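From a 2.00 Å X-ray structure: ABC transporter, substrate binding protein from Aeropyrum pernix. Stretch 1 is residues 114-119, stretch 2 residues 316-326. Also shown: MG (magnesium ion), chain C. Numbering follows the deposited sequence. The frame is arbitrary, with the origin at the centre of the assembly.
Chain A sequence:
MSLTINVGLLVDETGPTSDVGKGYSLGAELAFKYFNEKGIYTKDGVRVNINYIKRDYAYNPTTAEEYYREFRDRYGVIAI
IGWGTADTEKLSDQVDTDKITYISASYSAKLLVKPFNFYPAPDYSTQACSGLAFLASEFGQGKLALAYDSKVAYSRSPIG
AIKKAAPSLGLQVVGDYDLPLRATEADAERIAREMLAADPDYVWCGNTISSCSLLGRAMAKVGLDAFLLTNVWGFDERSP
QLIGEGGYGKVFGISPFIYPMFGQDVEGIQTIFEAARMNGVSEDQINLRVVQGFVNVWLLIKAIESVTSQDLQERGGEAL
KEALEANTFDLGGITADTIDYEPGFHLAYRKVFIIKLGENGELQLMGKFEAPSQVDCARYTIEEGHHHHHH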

# COMPACT_ATOMS: atom_id res chain seq x y z
N LYS A 114 13.49 -3.04 -9.94
CA LYS A 114 12.88 -3.63 -11.14
C LYS A 114 12.38 -2.50 -12.03
O LYS A 114 11.57 -1.68 -11.59
N PRO A 115 12.87 -2.43 -13.28
CA PRO A 115 12.69 -1.23 -14.10
C PRO A 115 11.25 -0.80 -14.39
O PRO A 115 11.01 0.37 -14.60
N PHE A 116 10.30 -1.74 -14.42
CA PHE A 116 8.93 -1.39 -14.80
C PHE A 116 7.93 -1.35 -13.64
O PHE A 116 6.74 -1.12 -13.86
N ASN A 117 8.43 -1.54 -12.42
CA ASN A 117 7.58 -1.50 -11.23
C ASN A 117 7.62 -0.17 -10.48
O ASN A 117 8.70 0.36 -10.19
N PHE A 118 6.43 0.36 -10.20
CA PHE A 118 6.27 1.65 -9.51
C PHE A 118 5.13 1.54 -8.50
O PHE A 118 4.21 0.74 -8.67
N TYR A 119 5.19 2.35 -7.45
CA TYR A 119 4.05 2.55 -6.56
C TYR A 119 4.21 3.90 -5.88
O TYR A 119 5.33 4.29 -5.58
N GLY A 316 4.79 2.38 -26.16
CA GLY A 316 3.79 1.92 -25.19
C GLY A 316 4.22 2.02 -23.74
O GLY A 316 4.44 3.11 -23.21
N GLY A 317 4.34 0.86 -23.09
CA GLY A 317 4.71 0.77 -21.67
C GLY A 317 6.06 1.38 -21.34
O GLY A 317 6.24 1.91 -20.24
N GLU A 318 6.99 1.31 -22.28
CA GLU A 318 8.32 1.91 -22.13
C GLU A 318 8.28 3.44 -22.11
O GLU A 318 9.06 4.07 -21.40
N ALA A 319 7.38 4.04 -22.89
CA ALA A 319 7.18 5.49 -22.86
C ALA A 319 6.65 5.90 -21.49
O ALA A 319 7.05 6.93 -20.95
N LEU A 320 5.76 5.09 -20.93
CA LEU A 320 5.18 5.34 -19.61
C LEU A 320 6.22 5.20 -18.49
O LEU A 320 6.27 6.04 -17.59
N LYS A 321 7.04 4.15 -18.56
CA LYS A 321 8.13 3.95 -17.59
C LYS A 321 9.08 5.14 -17.54
O LYS A 321 9.44 5.62 -16.47
N GLU A 322 9.49 5.60 -18.72
CA GLU A 322 10.47 6.67 -18.82
C GLU A 322 9.92 8.00 -18.32
O GLU A 322 10.63 8.78 -17.68
N ALA A 323 8.63 8.25 -18.60
CA ALA A 323 7.93 9.41 -18.08
C ALA A 323 7.84 9.40 -16.56
O ALA A 323 7.99 10.44 -15.93
N LEU A 324 7.60 8.23 -15.97
CA LEU A 324 7.54 8.11 -14.51
C LEU A 324 8.91 8.38 -13.86
O LEU A 324 8.98 8.82 -12.72
N GLU A 325 9.98 8.12 -14.61
CA GLU A 325 11.35 8.35 -14.14
C GLU A 325 11.84 9.79 -14.36
O GLU A 325 12.82 10.21 -13.75
N ALA A 326 11.15 10.54 -15.22
CA ALA A 326 11.64 11.85 -15.64
C ALA A 326 10.88 13.02 -15.02
O ALA A 326 11.18 14.17 -15.33

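Packing of the turn and short strand at 114-119 against the helix that begins at Gly317. The contact buries 348 Å², both sides summed, and no hydrogen bond crosses it; two phenylalanine rings and the side chain of Lys321 do most of the work. Phe118 (chi1 m, -62°) points its CA-to-CB bond toward the helix, and Leu324 (m, t) points back. Leu324 CB lies 3.6 Å from Phe118 CE1, and Leu324 CD1 sits over the ring face, 3.8 Å from the Phe118 centroid, a CH-pi contact. Glu325 CG meets the edge of the same ring, 4.1 Å from Phe118 CZ. Phe116 (chi1 m, -80°) leaves its backbone sideways, but its ring reaches the first helical turn: Phe116 CE1 is 3.6 Å from Gly317 O and 3.8 Å from Glu318 CA, both at the ring edge. Gly317 has no side chain, and a CB there would point toward Phe116. Lys321 points toward the turn with chi1 and chi2 t, chi3 off-rotamer at 140° and chi4 p. Lys321 CD covers one face of Phe116, 3.6 Å from the ring centroid and 10° off the normal, and lies 3.0 Å from Pro115 O. That carbonyl is buried by the contact without a polar partner. Lys321 NZ, 5.8 Å from the Phe116 centroid, can offer at most a weak cation-pi attraction. Its charge is instead met one helical turn on by Glu325 (m, t), in a salt bridge from Lys321 NZ to Glu325 OE1 at 2.8 Å, with a weak hydrogen bond from Lys321 NZ to Glu325 OE2 at 3.2 Å. Glu325 O binds MG at 2.5 Å; water 1, 2.3 Å from MG, donates to Leu324 O at 2.6 Å. Waters 2 and 3 and two atoms elsewhere in the structure also bind MG.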

# COMPACT_ATOMS: atom_id res chain seq x y z
CB LYS A 114 11.74 -4.58 -10.75
CG LYS A 114 12.12 -5.69 -9.76
CD LYS A 114 13.08 -6.69 -10.38
CE LYS A 114 13.37 -7.84 -9.44
NZ LYS A 114 14.52 -8.66 -9.90
CB PRO A 115 13.43 -1.57 -15.40
CG PRO A 115 14.42 -2.64 -15.00
CD PRO A 115 13.65 -3.46 -14.00
CB PHE A 116 8.42 -2.28 -15.95
CG PHE A 116 8.92 -1.84 -17.30
CD1 PHE A 116 8.12 -1.06 -18.14
CD2 PHE A 116 10.22 -2.17 -17.72
CE1 PHE A 116 8.59 -0.64 -19.39
CE2 PHE A 116 10.69 -1.76 -18.98
CZ PHE A 116 9.87 -0.98 -19.81
CB ASN A 117 7.91 -2.66 -10.28
CG ASN A 117 7.54 -4.02 -10.87
OD1 ASN A 117 6.43 -4.52 -10.65
ND2 ASN A 117 8.45 -4.60 -11.63
CB PHE A 118 5.94 2.77 -10.50
CG PHE A 118 7.00 3.02 -11.54
CD1 PHE A 118 7.96 4.02 -11.34
CD2 PHE A 118 7.01 2.30 -12.74
CE1 PHE A 118 8.93 4.27 -12.31
CE2 PHE A 118 7.99 2.55 -13.71
CZ PHE A 118 8.95 3.54 -13.50
CB TYR A 119 3.88 1.40 -5.54
CG TYR A 119 5.16 0.92 -4.88
CD1 TYR A 119 5.67 1.57 -3.75
CD2 TYR A 119 5.85 -0.19 -5.36
CE1 TYR A 119 6.85 1.15 -3.14
CE2 TYR A 119 7.03 -0.63 -4.75
CZ TYR A 119 7.52 0.04 -3.64
OH TYR A 119 8.68 -0.39 -3.03
CB GLU A 318 9.26 1.42 -23.24
CG GLU A 318 10.70 1.86 -23.07
CD GLU A 318 11.61 1.20 -24.08
OE1 GLU A 318 11.44 1.45 -25.30
OE2 GLU A 318 12.51 0.44 -23.66
CB ALA A 319 6.22 5.92 -23.97
CB LEU A 320 3.98 4.42 -19.35
CG LEU A 320 2.73 4.65 -20.19
CD1 LEU A 320 1.70 3.56 -19.95
CD2 LEU A 320 2.11 6.03 -19.92
CB LYS A 321 8.94 2.68 -17.88
CG LYS A 321 10.43 2.80 -17.44
CD LYS A 321 11.15 1.48 -17.42
CE LYS A 321 12.57 1.59 -17.96
NZ LYS A 321 13.48 2.51 -17.22
CB GLU A 322 11.02 6.75 -20.25
CG GLU A 322 11.86 5.51 -20.62
CD GLU A 322 12.49 5.58 -21.99
OE1 GLU A 322 12.29 6.58 -22.72
OE2 GLU A 322 13.20 4.60 -22.36
CB ALA A 323 6.52 9.50 -18.69
CB LEU A 324 6.98 6.74 -14.10
CG LEU A 324 5.48 6.52 -14.33
CD1 LEU A 324 5.13 5.02 -14.33
CD2 LEU A 324 4.64 7.28 -13.30
CB GLU A 325 12.31 7.35 -14.81
CG GLU A 325 12.16 5.93 -14.30
CD GLU A 325 13.05 4.93 -15.00
OE1 GLU A 325 13.40 5.15 -16.18
OE2 GLU A 325 13.40 3.90 -14.37
CB ALA A 326 11.61 11.96 -17.17
MG MG C . 12.72 10.92 -11.40
O HOH W 1 10.46 10.50 -11.44
O HOH W 2 13.34 13.17 -12.33
O HOH W 3 14.94 11.25 -10.14